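Local atomic coordinates of TlmII (Streptoalloteichus hindustanus, PDB entry 4HVM), a protein that takes part in the biosynthesis of the antibiotic tallysomycin and, being built like a condensation domain, probably binds phosphopantetheine. Residues S274-T279 and R299-V304; R352-W357 and T411-T416. One frame throughout, in Å; residues are numbered along the deposited sequence.

Contact 1: S274-T279 and R299-V304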
ATOM      1  N   SER A 274     -17.926 -19.252   3.489  1.00 37.32           N
ATOM      2  CA  SER A 274     -16.866 -18.501   2.821  1.00 36.75           C
ATOM      3  C   SER A 274     -16.453 -17.255   3.603  1.00 33.18           C
ATOM      4  O   SER A 274     -17.175 -16.790   4.486  1.00 36.52           O
ATOM      5  CB  SER A 274     -17.287 -18.110   1.403  1.00 30.26           C
ATOM      6  OG  SER A 274     -18.329 -17.155   1.428  1.00 38.12           O
ATOM      7  N   LEU A 275     -15.285 -16.721   3.255  1.00 19.75           N
ATOM      8  CA  LEU A 275     -14.709 -15.563   3.927  1.00 21.93           C
ATOM      9  C   LEU A 275     -14.184 -14.561   2.899  1.00 25.24           C
ATOM     10  O   LEU A 275     -13.478 -14.938   1.961  1.00 33.85           O
ATOM     11  CB  LEU A 275     -13.575 -16.011   4.849  1.00 13.82           C
ATOM     12  CG  LEU A 275     -12.821 -14.926   5.617  1.00 14.52           C
ATOM     13  CD1 LEU A 275     -13.684 -14.342   6.726  1.00 14.85           C
ATOM     14  CD2 LEU A 275     -11.519 -15.472   6.173  1.00 21.15           C
ATOM     15  N   TYR A 276     -14.523 -13.288   3.073  1.00 18.60           N
ATOM     16  CA  TYR A 276     -14.132 -12.265   2.102  1.00 11.68           C
ATOM     17  C   TYR A 276     -13.009 -11.353   2.582  1.00 14.36           C
ATOM     18  O   TYR A 276     -13.073 -10.785   3.669  1.00 25.67           O
ATOM     19  CB  TYR A 276     -15.342 -11.441   1.666  1.00 17.52           C
ATOM     20  CG  TYR A 276     -16.162 -12.141   0.615  1.00 23.47           C
ATOM     21  CD1 TYR A 276     -17.056 -13.147   0.962  1.00 22.11           C
ATOM     22  CD2 TYR A 276     -16.033 -11.810  -0.726  1.00 25.57           C
ATOM     23  CE1 TYR A 276     -17.805 -13.798   0.000  1.00 26.57           C
ATOM     24  CE2 TYR A 276     -16.774 -12.451  -1.694  1.00 29.40           C
ATOM     25  CZ  TYR A 276     -17.659 -13.444  -1.328  1.00 28.31           C
ATOM     26  OH  TYR A 276     -18.394 -14.079  -2.302  1.00 21.54           O
ATOM     27  N   LEU A 277     -11.986 -11.215   1.747  1.00 15.74           N
ATOM     28  CA  LEU A 277     -10.798 -10.447   2.089  1.00 15.88           C
ATOM     29  C   LEU A 277     -10.602  -9.268   1.143  1.00 16.46           C
ATOM     30  O   LEU A 277     -11.334  -9.110   0.167  1.00 18.76           O
ATOM     31  CB  LEU A 277      -9.551 -11.334   2.050  1.00  9.40           C
ATOM     32  CG  LEU A 277      -9.307 -12.394   3.125  1.00 31.50           C
ATOM     33  CD1 LEU A 277     -10.285 -13.562   3.041  1.00 31.64           C
ATOM     34  CD2 LEU A 277      -7.877 -12.901   3.033  1.00 35.07           C
ATOM     35  N   SER A 278      -9.598  -8.452   1.433  1.00  8.97           N
ATOM     36  CA  SER A 278      -9.235  -7.343   0.565  1.00  8.61           C
ATOM     37  C   SER A 278      -7.722  -7.285   0.391  1.00 21.80           C
ATOM     38  O   SER A 278      -6.975  -7.401   1.362  1.00 26.99           O
ATOM     39  CB  SER A 278      -9.745  -6.021   1.139  1.00 18.52           C
ATOM     40  OG  SER A 278      -9.247  -4.920   0.398  1.00 25.18           O
ATOM     41  N   THR A 279      -7.271  -7.111  -0.845  1.00 12.51           N
ATOM     42  CA  THR A 279      -5.846  -6.952  -1.112  1.00 14.39           C
ATOM     43  C   THR A 279      -5.628  -5.965  -2.251  1.00 19.63           C
ATOM     44  O   THR A 279      -6.549  -5.681  -3.016  1.00 21.19           O
ATOM     45  CB  THR A 279      -5.175  -8.297  -1.456  1.00 19.17           C
ATOM     46  OG1 THR A 279      -3.753  -8.128  -1.524  1.00 27.89           O
ATOM     47  CG2 THR A 279      -5.687  -8.833  -2.783  1.00 22.59           C
ATOM     48  N   ARG A 299      -7.530  -1.686  -4.865  1.00 20.29           N
ATOM     49  CA  ARG A 299      -7.903  -2.812  -4.016  1.00 18.81           C
ATOM     50  C   ARG A 299      -8.989  -3.674  -4.657  1.00 22.80           C
ATOM     51  O   ARG A 299      -9.942  -3.157  -5.240  1.00 27.20           O
ATOM     52  CB  ARG A 299      -8.372  -2.309  -2.650  1.00 17.99           C
ATOM     53  CG  ARG A 299      -7.256  -1.774  -1.771  1.00 25.76           C
ATOM     54  CD  ARG A 299      -7.812  -1.140  -0.505  1.00 25.00           C
ATOM     55  NE  ARG A 299      -8.458   0.142  -0.773  1.00 25.86           N
ATOM     56  CZ  ARG A 299      -9.061   0.885   0.150  1.00 31.92           C
ATOM     57  NH1 ARG A 299      -9.112   0.474   1.410  1.00 32.89           N
ATOM     58  NH2 ARG A 299      -9.617   2.041  -0.190  1.00 38.24           N
ATOM     59  N   VAL A 300      -8.832  -4.990  -4.556  1.00 14.67           N
ATOM     60  CA  VAL A 300      -9.859  -5.917  -5.023  1.00 16.17           C
ATOM     61  C   VAL A 300     -10.435  -6.724  -3.860  1.00 19.78           C
ATOM     62  O   VAL A 300      -9.721  -7.075  -2.922  1.00 28.65           O
ATOM     63  CB  VAL A 300      -9.330  -6.861  -6.125  1.00 15.42           C
ATOM     64  CG1 VAL A 300      -8.858  -6.056  -7.322  1.00 21.29           C
ATOM     65  CG2 VAL A 300      -8.207  -7.730  -5.597  1.00 19.44           C
ATOM     66  N   VAL A 301     -11.734  -7.000  -3.919  1.00 19.90           N
ATOM     67  CA  VAL A 301     -12.398  -7.793  -2.891  1.00  9.12           C
ATOM     68  C   VAL A 301     -12.707  -9.182  -3.436  1.00 16.00           C
ATOM     69  O   VAL A 301     -13.371  -9.318  -4.463  1.00 26.71           O
ATOM     70  CB  VAL A 301     -13.702  -7.123  -2.429  1.00 17.41           C
ATOM     71  CG1 VAL A 301     -14.408  -7.986  -1.398  1.00 18.34           C
ATOM     72  CG2 VAL A 301     -13.411  -5.738  -1.872  1.00 21.53           C
ATOM     73  N   PHE A 302     -12.210 -10.212  -2.758  1.00 13.00           N
ATOM     74  CA  PHE A 302     -12.413 -11.591  -3.198  1.00 17.93           C
ATOM     75  C   PHE A 302     -12.777 -12.496  -2.031  1.00 17.71           C
ATOM     76  O   PHE A 302     -12.471 -12.189  -0.880  1.00 21.36           O
ATOM     77  CB  PHE A 302     -11.169 -12.127  -3.915  1.00 16.34           C
ATOM     78  CG  PHE A 302      -9.961 -12.252  -3.031  1.00 10.93           C
ATOM     79  CD1 PHE A 302      -9.194 -11.142  -2.721  1.00 10.89           C
ATOM     80  CD2 PHE A 302      -9.581 -13.485  -2.526  1.00 12.01           C
ATOM     81  CE1 PHE A 302      -8.084 -11.259  -1.911  1.00 14.59           C
ATOM     82  CE2 PHE A 302      -8.472 -13.605  -1.721  1.00 12.18           C
ATOM     83  CZ  PHE A 302      -7.722 -12.493  -1.412  1.00 16.63           C
ATOM     84  N   GLY A 303     -13.426 -13.616  -2.336  1.00 12.88           N
ATOM     85  CA  GLY A 303     -13.856 -14.544  -1.310  1.00 14.15           C
ATOM     86  C   GLY A 303     -13.199 -15.908  -1.401  1.00 19.60           C
ATOM     87  O   GLY A 303     -13.078 -16.483  -2.482  1.00 20.38           O
ATOM     88  N   VAL A 304     -12.770 -16.425  -0.254  1.00 20.55           N
ATOM     89  CA  VAL A 304     -12.228 -17.773  -0.169  1.00 11.36           C
ATOM     90  C   VAL A 304     -13.326 -18.728   0.298  1.00 26.31           C
ATOM     91  O   VAL A 304     -13.882 -18.562   1.384  1.00 24.57           O
ATOM     92  CB  VAL A 304     -11.040 -17.835   0.807  1.00 11.32           C
ATOM     93  CG1 VAL A 304     -10.422 -19.218   0.804  1.00 13.84           C
ATOM     94  CG2 VAL A 304     -10.000 -16.791   0.439  1.00 10.41           C
TER
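Strands 274-279 and 299-304 run antiparallel with six backbone hydrogen bonds, two each between L275 and V304, L277 and F302, and T279 and V300. Y276, S278 and V301 put their side chains on one side of the sheet; L275, L277 and T279 share the other with V300, F302 and V304. On the first side, Y276 lies opposite G303 in a non-hydrogen-bonded pair. Its CG is anti to the carbonyl carbon (chi1 -81°), which lays the ring flat across the neighbouring strand. G303 CA sits 3.6 Å from the ring centroid, 16° off the normal: a CH-pi contact made possible by a residue with no side chain in the way. V301 puts CG1 anti to its own N and meets the ring edge at Y276 CD2, 4.2 Å away.

On the other side F302 holds CG between N and the carbonyl carbon (chi1 65°), so that its ring reaches over to 274-279. L277 CB lies over one face, 4.1 Å from F302 CZ, while T279 CG2 approaches F302 CE1 obliquely at 3.5 Å. That methyl also lies 3.9 Å from V300 CG2, the two side chains running alongside one another. L277 CD1 extends the layer to V304 CG2. Helix 314-330 closes over it with F325, whose ring packs edge-to-face with F302. T279 OG1, anti to its own N, bonds to V361 O, outside the pair. Polar pairing between the strands is therefore a backbone matter, while their side chains meet through aliphatic and aromatic carbon, and the buried threonine hydroxyl is satisfied by the adjoining strand.

Contact 2: R352-W357 and T411-T416; sequences RVAARW and TWDGTT
R352 and W412 cross at about a right angle, the guanidinium of one set against the benzo ring of the other. The arginine chain bends at chi2 (-79°), folding its end back along 411-416 until W412 CE3 stands over the middle of the guanidinium, 3.4 Å from R352 CZ. The two planes are 55° apart, so this is a tilted contact and not a parallel stack. R352 NH1 adds a weak hydrogen bond to W412 O, and NH2 makes a salt bridge to D410. W412, its CG anti to the backbone N, is fixed by NE1, which gives a hydrogen bond to T415 O in the ring plane at 2.9 Å; G414 CA lies over one face of the indole, and R435 makes a cation-pi contact.

R352-A355 forms a type I beta turn whose A354 N gives a hydrogen bond to D413 O at 2.9 Å. A354 CB points toward the partner segment, nearest D413 O at 3.5 Å, with D413 CG and T415 OG1 next. D413 in turn holds its carboxylate over the following residues: OD1 accepts from T415 N at 3.0 Å, an Asx turn, and from T415 OG1 at 2.9 Å, both from above the carboxylate plane. A water donates to T415 OG1 and to W357 O, bridging the C-terminal parts of the two segments.

Helix 335-344 packs against the first loop through V339 on V353 and Y335 on A354. Just beyond, T416 bonds through its backbone to D358 where the loops run into strands 359-361 and 417-424, parallel neighbours in the six-stranded sheet.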
ATOM      1  N   ARG A 352     -18.514   2.506   7.619  1.00 31.20           N
ATOM      2  CA  ARG A 352     -18.215   1.078   7.726  1.00 32.14           C
ATOM      3  C   ARG A 352     -18.399   0.362   6.384  1.00 36.29           C
ATOM      4  O   ARG A 352     -19.204  -0.563   6.274  1.00 40.75           O
ATOM      5  CB  ARG A 352     -19.122   0.424   8.769  1.00 33.04           C
ATOM      6  CG  ARG A 352     -19.080   1.069  10.139  1.00 34.76           C
ATOM      7  CD  ARG A 352     -17.847   0.647  10.920  1.00 37.45           C
ATOM      8  NE  ARG A 352     -17.899   1.134  12.296  1.00 43.74           N
ATOM      9  CZ  ARG A 352     -17.442   2.320  12.686  1.00 49.89           C
ATOM     10  NH1 ARG A 352     -16.892   3.147  11.805  1.00 45.28           N
ATOM     11  NH2 ARG A 352     -17.536   2.681  13.959  1.00 54.72           N
ATOM     12  N   VAL A 353     -17.645   0.784   5.372  1.00 33.59           N
ATOM     13  CA  VAL A 353     -17.814   0.264   4.015  1.00 30.45           C
ATOM     14  C   VAL A 353     -17.136  -1.087   3.790  1.00 29.17           C
ATOM     15  O   VAL A 353     -17.403  -1.763   2.795  1.00 28.61           O
ATOM     16  CB  VAL A 353     -17.306   1.263   2.957  1.00 27.96           C
ATOM     17  CG1 VAL A 353     -18.129   2.540   2.989  1.00 21.32           C
ATOM     18  CG2 VAL A 353     -15.830   1.567   3.177  1.00 19.60           C
ATOM     19  N   ALA A 354     -16.259  -1.476   4.710  1.00 25.61           N
ATOM     20  CA  ALA A 354     -15.509  -2.721   4.567  1.00 24.02           C
ATOM     21  C   ALA A 354     -15.964  -3.790   5.555  1.00 22.85           C
ATOM     22  O   ALA A 354     -15.270  -4.782   5.765  1.00 20.90           O
ATOM     23  CB  ALA A 354     -14.016  -2.460   4.719  1.00 18.15           C
ATOM     24  N   ALA A 355     -17.135  -3.589   6.152  1.00 22.14           N
ATOM     25  CA  ALA A 355     -17.654  -4.504   7.167  1.00 22.90           C
ATOM     26  C   ALA A 355     -17.856  -5.920   6.636  1.00 27.18           C
ATOM     27  O   ALA A 355     -17.759  -6.891   7.388  1.00 31.01           O
ATOM     28  CB  ALA A 355     -18.951  -3.967   7.743  1.00 21.43           C
ATOM     29  N   ARG A 356     -18.135  -6.032   5.341  1.00 20.61           N
ATOM     30  CA  ARG A 356     -18.419  -7.326   4.724  1.00 20.84           C
ATOM     31  C   ARG A 356     -17.170  -7.952   4.109  1.00 24.23           C
ATOM     32  O   ARG A 356     -17.213  -9.070   3.597  1.00 28.31           O
ATOM     33  CB  ARG A 356     -19.517  -7.187   3.670  1.00 30.72           C
ATOM     34  CG  ARG A 356     -20.800  -6.558   4.196  1.00 37.72           C
ATOM     35  CD  ARG A 356     -21.568  -7.487   5.130  1.00 44.88           C
ATOM     36  NE  ARG A 356     -22.573  -8.260   4.403  1.00 56.98           N
ATOM     37  CZ  ARG A 356     -23.835  -7.878   4.224  1.00 63.36           C
ATOM     38  NH1 ARG A 356     -24.271  -6.731   4.729  1.00 59.26           N
ATOM     39  NH2 ARG A 356     -24.667  -8.651   3.540  1.00 71.49           N
ATOM     40  N   TRP A 357     -16.064  -7.216   4.151  1.00 20.38           N
ATOM     41  CA  TRP A 357     -14.758  -7.755   3.780  1.00 18.73           C
ATOM     42  C   TRP A 357     -13.689  -7.201   4.718  1.00 28.36           C
ATOM     43  O   TRP A 357     -12.727  -6.570   4.286  1.00 17.70           O
ATOM     44  CB  TRP A 357     -14.419  -7.468   2.308  1.00 18.54           C
ATOM     45  CG  TRP A 357     -14.622  -6.043   1.860  1.00 24.09           C
ATOM     46  CD1 TRP A 357     -13.773  -4.991   2.055  1.00 24.31           C
ATOM     47  CD2 TRP A 357     -15.732  -5.526   1.115  1.00 19.16           C
ATOM     48  NE1 TRP A 357     -14.292  -3.851   1.493  1.00 24.52           N
ATOM     49  CE2 TRP A 357     -15.494  -4.152   0.909  1.00 29.86           C
ATOM     50  CE3 TRP A 357     -16.906  -6.089   0.608  1.00 19.90           C
ATOM     51  CZ2 TRP A 357     -16.387  -3.334   0.219  1.00 19.67           C
ATOM     52  CZ3 TRP A 357     -17.792  -5.275  -0.078  1.00 21.17           C
ATOM     53  CH2 TRP A 357     -17.527  -3.914  -0.266  1.00 22.87           C
ATOM     54  N   THR A 411     -13.817   7.598  11.224  1.00 42.48           N
ATOM     55  CA  THR A 411     -13.714   7.278   9.803  1.00 42.10           C
ATOM     56  C   THR A 411     -13.174   5.867   9.575  1.00 42.71           C
ATOM     57  O   THR A 411     -12.648   5.562   8.505  1.00 43.47           O
ATOM     58  CB  THR A 411     -12.821   8.287   9.050  1.00 38.43           C
ATOM     59  OG1 THR A 411     -11.469   8.184   9.518  1.00 38.78           O
ATOM     60  CG2 THR A 411     -13.330   9.714   9.250  1.00 35.11           C
ATOM     61  N   TRP A 412     -13.303   5.012  10.585  1.00 39.58           N
ATOM     62  CA  TRP A 412     -12.846   3.628  10.495  1.00 34.62           C
ATOM     63  C   TRP A 412     -13.727   2.836   9.529  1.00 38.24           C
ATOM     64  O   TRP A 412     -14.951   2.868   9.642  1.00 42.03           O
ATOM     65  CB  TRP A 412     -12.850   2.998  11.892  1.00 25.79           C
ATOM     66  CG  TRP A 412     -12.577   1.528  11.921  1.00 23.56           C
ATOM     67  CD1 TRP A 412     -11.518   0.879  11.362  1.00 20.51           C
ATOM     68  CD2 TRP A 412     -13.365   0.525  12.573  1.00 23.73           C
ATOM     69  NE1 TRP A 412     -11.606  -0.470  11.612  1.00 25.05           N
ATOM     70  CE2 TRP A 412     -12.731  -0.713  12.355  1.00 24.99           C
ATOM     71  CE3 TRP A 412     -14.551   0.554  13.314  1.00 20.41           C
ATOM     72  CZ2 TRP A 412     -13.242  -1.912  12.849  1.00 25.07           C
ATOM     73  CZ3 TRP A 412     -15.057  -0.637  13.804  1.00 20.82           C
ATOM     74  CH2 TRP A 412     -14.403  -1.853  13.570  1.00 20.34           C
ATOM     75  N   ASP A 413     -13.109   2.133   8.582  1.00 33.44           N
ATOM     76  CA  ASP A 413     -13.866   1.461   7.522  1.00 26.03           C
ATOM     77  C   ASP A 413     -14.482   0.126   7.937  1.00 25.26           C
ATOM     78  O   ASP A 413     -15.296  -0.439   7.209  1.00 32.79           O
ATOM     79  CB  ASP A 413     -13.032   1.298   6.238  1.00 31.51           C
ATOM     80  CG  ASP A 413     -11.805   0.411   6.426  1.00 35.79           C
ATOM     81  OD1 ASP A 413     -11.631  -0.172   7.516  1.00 40.13           O
ATOM     82  OD2 ASP A 413     -11.013   0.293   5.464  1.00 27.82           O
ATOM     83  N   GLY A 414     -14.085  -0.378   9.101  1.00 23.34           N
ATOM     84  CA  GLY A 414     -14.653  -1.607   9.618  1.00 29.18           C
ATOM     85  C   GLY A 414     -13.714  -2.795   9.564  1.00 32.05           C
ATOM     86  O   GLY A 414     -14.061  -3.885  10.022  1.00 31.81           O
ATOM     87  N   THR A 415     -12.526  -2.595   9.001  1.00 27.99           N
ATOM     88  CA  THR A 415     -11.534  -3.661   8.930  1.00 21.88           C
ATOM     89  C   THR A 415     -11.071  -4.045  10.330  1.00 26.52           C
ATOM     90  O   THR A 415     -10.626  -3.195  11.102  1.00 27.31           O
ATOM     91  CB  THR A 415     -10.319  -3.256   8.076  1.00 22.36           C
ATOM     92  OG1 THR A 415     -10.763  -2.863   6.771  1.00 28.05           O
ATOM     93  CG2 THR A 415      -9.343  -4.421   7.945  1.00 23.33           C
ATOM     94  N   THR A 416     -11.195  -5.327  10.658  1.00 25.13           N
ATOM     95  CA  THR A 416     -10.845  -5.809  11.990  1.00 25.47           C
ATOM     96  C   THR A 416      -9.500  -6.524  12.023  1.00 24.28           C
ATOM     97  O   THR A 416      -8.831  -6.550  13.053  1.00 30.07           O
ATOM     98  CB  THR A 416     -11.928  -6.740  12.566  1.00 27.96           C
ATOM     99  OG1 THR A 416     -12.152  -7.836  11.668  1.00 26.13           O
ATOM    100  CG2 THR A 416     -13.223  -5.973  12.774  1.00 26.30           C
TER
HETATM  101  O   HOH W   1     -10.828  -4.742   4.251  1.00 29.12           O

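Overall arrangement
Strand 274-282 leads through helix 283-286 and back along 297-305, so contact 1 closes a short excursion at one margin of the six-stranded sheet. The chain then passes through helices 314-330 and 335-344 before contact 2 opens at 352-357; this second, longer closure spans strand 385-388, which belongs to the five-stranded sheet, and ends at 411-416. The two loops are in series, neither nested nor crossed. Their centres are about 13 Å apart, yet they touch: W357 CE3 packs 3.7 Å from V301 CG1, and R356 O lies against Y276 CB. Strand 359-361, between 274-282 and 417-424, joins both regions within one sheet.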